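Local atomic coordinates of radical SAM domain protein (Methanothrix thermoacetophila, PDB entry 6Y1X), a protein that probably synthesises the carbide-containing iron-sulfur precursor of the nitrogenase cofactor, acting as a radical S-adenosylmethionine enzyme that carries [4Fe-4S] clusters. Residues V168-Y182 with G189-L201. Sequence-based numbering, arbitrary orientation.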
loop_
_atom_site.group_PDB
_atom_site.type_symbol
_atom_site.label_atom_id
_atom_site.label_comp_id
_atom_site.label_asym_id
_atom_site.label_seq_id
_atom_site.Cartn_x
_atom_site.Cartn_y
_atom_site.Cartn_z
ATOM N N VAL A 168 1.268 1.510 -15.193
ATOM C CA VAL A 168 0.456 0.533 -15.909
ATOM C C VAL A 168 1.047 0.240 -17.279
ATOM O O VAL A 168 0.426 -0.452 -18.093
ATOM C CB VAL A 168 -1.016 0.965 -16.019
ATOM C CG1 VAL A 168 -1.663 1.012 -14.636
ATOM C CG2 VAL A 168 -1.139 2.308 -16.730
ATOM N N ASP A 169 2.233 0.772 -17.554
ATOM C CA ASP A 169 3.027 0.443 -18.727
ATOM C C ASP A 169 4.321 -0.178 -18.222
ATOM O O ASP A 169 5.077 0.492 -17.498
ATOM C CB ASP A 169 3.307 1.707 -19.546
ATOM C CG ASP A 169 4.130 1.443 -20.799
ATOM O OD1 ASP A 169 5.047 0.595 -20.782
ATOM O OD2 ASP A 169 3.858 2.117 -21.816
ATOM N N PRO A 170 4.634 -1.429 -18.574
ATOM C CA PRO A 170 5.808 -2.077 -17.979
ATOM C C PRO A 170 7.127 -1.476 -18.431
ATOM O O PRO A 170 8.129 -1.637 -17.722
ATOM C CB PRO A 170 5.675 -3.533 -18.439
ATOM C CG PRO A 170 4.944 -3.428 -19.735
ATOM C CD PRO A 170 3.952 -2.311 -19.537
ATOM N N THR A 171 7.163 -0.780 -19.572
ATOM C CA THR A 171 8.391 -0.081 -19.946
ATOM C C THR A 171 8.681 1.067 -18.991
ATOM O O THR A 171 9.845 1.419 -18.779
ATOM C CB THR A 171 8.310 0.430 -21.383
ATOM O OG1 THR A 171 7.310 1.450 -21.479
ATOM C CG2 THR A 171 7.978 -0.711 -22.344
ATOM N N ILE A 172 7.636 1.663 -18.419
ATOM C CA ILE A 172 7.823 2.623 -17.339
ATOM C C ILE A 172 8.108 1.900 -16.030
ATOM O O ILE A 172 8.957 2.334 -15.242
ATOM C CB ILE A 172 6.617 3.569 -17.249
ATOM C CG1 ILE A 172 6.545 4.397 -18.543
ATOM C CG2 ILE A 172 6.720 4.457 -16.012
ATOM C CD1 ILE A 172 5.337 5.288 -18.659
ATOM N N GLY A 173 7.389 0.806 -15.762
ATOM C CA GLY A 173 7.681 0.007 -14.580
ATOM C C GLY A 173 9.138 -0.397 -14.483
ATOM O O GLY A 173 9.716 -0.416 -13.389
ATOM N N GLU A 174 9.755 -0.727 -15.623
ATOM C CA GLU A 174 11.139 -1.186 -15.609
ATOM C C GLU A 174 12.075 -0.107 -15.080
ATOM O O GLU A 174 13.139 -0.417 -14.528
ATOM C CB GLU A 174 11.575 -1.602 -17.013
ATOM C CG GLU A 174 13.007 -2.128 -17.064
ATOM C CD GLU A 174 13.496 -2.401 -18.471
ATOM O OE1 GLU A 174 12.739 -2.144 -19.431
ATOM O OE2 GLU A 174 14.646 -2.873 -18.614
ATOM N N GLN A 175 11.698 1.158 -15.236
ATOM C CA GLN A 175 12.497 2.273 -14.745
ATOM C C GLN A 175 12.362 2.480 -13.244
ATOM O O GLN A 175 13.047 3.342 -12.687
ATOM C CB GLN A 175 12.104 3.553 -15.482
ATOM C CG GLN A 175 12.318 3.478 -16.991
ATOM C CD GLN A 175 11.881 4.740 -17.704
ATOM O OE1 GLN A 175 12.420 5.818 -17.465
ATOM N NE2 GLN A 175 10.895 4.614 -18.582
ATOM N N ILE A 176 11.499 1.720 -12.575
ATOM C CA ILE A 176 11.187 1.971 -11.176
ATOM C C ILE A 176 11.625 0.839 -10.252
ATOM O O ILE A 176 11.818 1.080 -9.048
ATOM C CB ILE A 176 9.670 2.248 -11.017
ATOM C CG1 ILE A 176 9.267 3.458 -11.865
ATOM C CG2 ILE A 176 9.265 2.517 -9.572
ATOM C CD1 ILE A 176 7.767 3.673 -11.949
ATOM N N TYR A 177 11.853 -0.369 -10.761
ATOM C CA TYR A 177 12.166 -1.532 -9.944
ATOM C C TYR A 177 13.483 -2.165 -10.369
ATOM O O TYR A 177 13.721 -2.377 -11.563
ATOM C CB TYR A 177 11.027 -2.542 -10.041
ATOM C CG TYR A 177 9.722 -1.924 -9.626
ATOM C CD1 TYR A 177 9.403 -1.748 -8.288
ATOM C CD2 TYR A 177 8.836 -1.449 -10.582
ATOM C CE1 TYR A 177 8.205 -1.158 -7.916
ATOM C CE2 TYR A 177 7.647 -0.853 -10.222
ATOM C CZ TYR A 177 7.336 -0.711 -8.888
ATOM O OH TYR A 177 6.149 -0.109 -8.538
ATOM N N ASP A 178 14.326 -2.489 -9.385
ATOM C CA ASP A 178 15.542 -3.247 -9.664
ATOM C C ASP A 178 15.218 -4.697 -9.989
ATOM O O ASP A 178 15.778 -5.271 -10.929
ATOM C CB ASP A 178 16.486 -3.210 -8.459
ATOM C CG ASP A 178 17.344 -1.972 -8.411
ATOM O OD1 ASP A 178 17.287 -1.148 -9.344
ATOM O OD2 ASP A 178 18.089 -1.833 -7.422
ATOM N N TYR A 179 14.321 -5.308 -9.220
ATOM C CA TYR A 179 14.012 -6.718 -9.391
ATOM C C TYR A 179 12.711 -7.021 -8.670
ATOM O O TYR A 179 12.242 -6.243 -7.838
ATOM C CB TYR A 179 15.147 -7.616 -8.868
ATOM C CG TYR A 179 15.425 -7.517 -7.382
ATOM C CD1 TYR A 179 14.597 -8.137 -6.450
ATOM C CD2 TYR A 179 16.519 -6.807 -6.909
ATOM C CE1 TYR A 179 14.852 -8.047 -5.097
ATOM C CE2 TYR A 179 16.783 -6.718 -5.557
ATOM C CZ TYR A 179 15.945 -7.338 -4.655
ATOM O OH TYR A 179 16.200 -7.245 -3.302
ATOM N N VAL A 180 12.149 -8.182 -8.994
ATOM C CA VAL A 180 11.054 -8.772 -8.238
ATOM C C VAL A 180 11.417 -10.224 -7.978
ATOM O O VAL A 180 12.110 -10.864 -8.778
ATOM C CB VAL A 180 9.688 -8.673 -8.964
ATOM C CG1 VAL A 180 9.403 -7.240 -9.413
ATOM C CG2 VAL A 180 9.631 -9.614 -10.145
ATOM N N ILE A 181 10.978 -10.728 -6.830
ATOM C CA ILE A 181 11.155 -12.125 -6.451
ATOM C C ILE A 181 9.770 -12.749 -6.439
ATOM O O ILE A 181 8.920 -12.375 -5.621
ATOM C CB ILE A 181 11.841 -12.273 -5.085
ATOM C CG1 ILE A 181 13.164 -11.512 -5.058
ATOM C CG2 ILE A 181 12.061 -13.747 -4.758
ATOM C CD1 ILE A 181 13.723 -11.332 -3.662
ATOM N N TYR A 182 9.525 -13.688 -7.349
ATOM C CA TYR A 182 8.205 -14.290 -7.463
ATOM C C TYR A 182 8.361 -15.791 -7.616
ATOM O O TYR A 182 9.013 -16.250 -8.559
ATOM C CB TYR A 182 7.441 -13.708 -8.657
ATOM C CG TYR A 182 6.035 -14.231 -8.773
ATOM C CD1 TYR A 182 5.111 -14.001 -7.763
ATOM C CD2 TYR A 182 5.627 -14.956 -9.885
ATOM C CE1 TYR A 182 3.820 -14.479 -7.853
ATOM C CE2 TYR A 182 4.339 -15.436 -9.984
ATOM C CZ TYR A 182 3.439 -15.193 -8.965
ATOM O OH TYR A 182 2.152 -15.668 -9.052
ATOM N N GLY A 189 14.650 -6.211 -14.982
ATOM C CA GLY A 189 14.340 -5.620 -16.268
ATOM C C GLY A 189 12.860 -5.662 -16.611
ATOM O O GLY A 189 11.980 -5.694 -15.742
ATOM N N LEU A 190 12.591 -5.684 -17.918
ATOM C CA LEU A 190 11.217 -5.628 -18.405
ATOM C C LEU A 190 10.423 -6.847 -17.955
ATOM O O LEU A 190 9.232 -6.735 -17.642
ATOM C CB LEU A 190 11.219 -5.506 -19.931
ATOM C CG LEU A 190 9.887 -5.288 -20.646
ATOM C CD1 LEU A 190 9.268 -3.966 -20.224
ATOM C CD2 LEU A 190 10.080 -5.329 -22.145
ATOM N N GLU A 191 11.059 -8.025 -17.936
ATOM C CA GLU A 191 10.375 -9.229 -17.470
ATOM C C GLU A 191 9.858 -9.050 -16.046
ATOM O O GLU A 191 8.710 -9.392 -15.740
ATOM C CB GLU A 191 11.308 -10.442 -17.547
ATOM C CG GLU A 191 10.631 -11.746 -17.145
ATOM C CD GLU A 191 11.441 -12.989 -17.493
ATOM O OE1 GLU A 191 12.671 -12.879 -17.686
ATOM O OE2 GLU A 191 10.843 -14.086 -17.552
ATOM N N ALA A 192 10.711 -8.543 -15.154
ATOM C CA ALA A 192 10.286 -8.271 -13.783
ATOM C C ALA A 192 9.113 -7.298 -13.751
ATOM O O ALA A 192 8.140 -7.501 -13.013
ATOM C CB ALA A 192 11.461 -7.726 -12.966
ATOM N N ALA A 193 9.203 -6.216 -14.531
ATOM C CA ALA A 193 8.133 -5.221 -14.553
ATOM C C ALA A 193 6.825 -5.807 -15.071
ATOM O O ALA A 193 5.745 -5.457 -14.581
ATOM C CB ALA A 193 8.550 -4.016 -15.391
ATOM N N LYS A 194 6.897 -6.671 -16.089
ATOM C CA LYS A 194 5.684 -7.288 -16.622
ATOM C C LYS A 194 5.073 -8.258 -15.623
ATOM O O LYS A 194 3.845 -8.346 -15.509
ATOM C CB LYS A 194 5.983 -8.002 -17.940
ATOM C CG LYS A 194 6.272 -7.082 -19.116
ATOM C CD LYS A 194 6.638 -7.893 -20.348
ATOM C CE LYS A 194 6.112 -7.259 -21.621
ATOM N NZ LYS A 194 4.623 -7.244 -21.643
ATOM N N ILE A 195 5.909 -9.009 -14.902
ATOM C CA ILE A 195 5.373 -9.925 -13.902
ATOM C C ILE A 195 4.684 -9.142 -12.798
ATOM O O ILE A 195 3.579 -9.490 -12.362
ATOM C CB ILE A 195 6.492 -10.817 -13.335
ATOM C CG1 ILE A 195 6.919 -11.874 -14.359
ATOM C CG2 ILE A 195 6.057 -11.447 -12.009
ATOM C CD1 ILE A 195 8.259 -12.509 -14.047
ATOM N N LEU A 196 5.315 -8.055 -12.350
ATOM C CA LEU A 196 4.729 -7.250 -11.290
ATOM C C LEU A 196 3.400 -6.655 -11.726
ATOM O O LEU A 196 2.387 -6.804 -11.036
ATOM C CB LEU A 196 5.698 -6.139 -10.879
ATOM C CG LEU A 196 5.184 -5.149 -9.830
ATOM C CD1 LEU A 196 4.877 -5.848 -8.512
ATOM C CD2 LEU A 196 6.174 -4.012 -9.620
ATOM N N LEU A 197 3.373 -6.019 -12.906
ATOM C CA LEU A 197 2.159 -5.328 -13.335
ATOM C C LEU A 197 0.993 -6.283 -13.554
ATOM O O LEU A 197 -0.146 -5.979 -13.178
ATOM C CB LEU A 197 2.438 -4.568 -14.631
ATOM C CG LEU A 197 1.238 -3.875 -15.279
ATOM C CD1 LEU A 197 0.588 -2.901 -14.306
ATOM C CD2 LEU A 197 1.620 -3.197 -16.586
ATOM N N ASP A 198 1.244 -7.419 -14.200
ATOM C CA ASP A 198 0.174 -8.388 -14.409
ATOM C C ASP A 198 -0.425 -8.856 -13.085
ATOM O O ASP A 198 -1.646 -9.015 -12.970
ATOM C CB ASP A 198 0.674 -9.542 -15.269
ATOM C CG ASP A 198 0.749 -9.160 -16.749
ATOM O OD1 ASP A 198 1.714 -8.474 -17.148
ATOM O OD2 ASP A 198 -0.176 -9.513 -17.509
ATOM N N ASN A 199 0.420 -9.079 -12.073
ATOM C CA ASN A 199 -0.081 -9.501 -10.768
ATOM C C ASN A 199 -0.827 -8.372 -10.060
ATOM O O ASN A 199 -1.876 -8.607 -9.451
ATOM C CB ASN A 199 1.069 -10.011 -9.897
ATOM C CG ASN A 199 1.397 -11.470 -10.158
ATOM O OD1 ASN A 199 0.936 -12.059 -11.135
ATOM N ND2 ASN A 199 2.200 -12.062 -9.283
ATOM N N GLN A 200 -0.298 -7.146 -10.112
ATOM C CA GLN A 200 -1.002 -6.010 -9.515
ATOM C C GLN A 200 -2.407 -5.867 -10.091
ATOM O O GLN A 200 -3.381 -5.704 -9.348
ATOM C CB GLN A 200 -0.221 -4.713 -9.735
ATOM C CG GLN A 200 1.137 -4.638 -9.055
ATOM C CD GLN A 200 1.964 -3.460 -9.556
ATOM O OE1 GLN A 200 2.164 -3.299 -10.760
ATOM N NE2 GLN A 200 2.460 -2.642 -8.633
ATOM N N LEU A 201 -2.532 -5.934 -11.416
ATOM C CA LEU A 201 -3.843 -5.752 -12.031
ATOM C C LEU A 201 -4.775 -6.910 -11.703
ATOM O O LEU A 201 -5.951 -6.690 -11.390
ATOM C CB LEU A 201 -3.708 -5.582 -13.542
ATOM C CG LEU A 201 -2.923 -4.343 -13.984
ATOM C CD1 LEU A 201 -2.805 -4.295 -15.503
ATOM C CD2 LEU A 201 -3.550 -3.063 -13.434
HETATM O O HOH W 1 4.082 -0.511 -9.839
HETATM O O HOH W 2 11.951 -3.947 -13.461
HETATM O O HOH W 3 15.881 -4.082 -13.432
#
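Q200 NE2 has two acceptors: the backbone oxygen of N142, outside both segments, and a water at 2.9 Å from Q200 NE2. The same water lies 2.5 Å from Y177 OH, so it links the tyrosine to the helix by a polar bridge. Next to this bridge L196 CD2 sits over one face of the Y177 ring, 3.6 Å from its centroid and 15° off the normal, which identifies a CH-pi contact; I176 CG2 lies over the opposite face. With CG anti to the backbone N (chi1 176°), the L196 side chain crosses that of Y177 at about a right angle and sets CD2 over the face. Y177 also packs against C63, a ligand of the second [4Fe-4S] cluster, and so stands in the second shell of that site.

Topologically, helix 189-209 is the connection of a beta-alpha-beta crossover between parallel strands 160-164 and 213-220 of the radical SAM partial barrel; short helix 170-173 and the hairpin of strands 177-182 and 185-188 precede it within the crossover, and strand 61-63, from earlier in the chain, completes the small antiparallel sheet. From strand 177-182 V180 turns its methyls onto the helix, CG2 reaching A192 CB at 3.9 Å. Further along, N199 ND2 comes over a face of the Y182 ring, 3.2 Å from Y182 CE1, with amide and ring planes 75° apart; its hydrogen bond goes to L144 O.

P170 is a knob in the hole formed by L190, A193, K194 and L197, its CB 3.7 Å from K194 CG. The small A193 side chain lets the short helix come close: A193 CB is 3.4 Å from P170 O. D169 N-caps that helix, OD1 accepting from T171 N at 2.8 Å, while the extended E174 side chain lays its carboxylate beside L190 N in the first turn of the helix, where the N-terminal end of the helix dipole would probably favour negative charge.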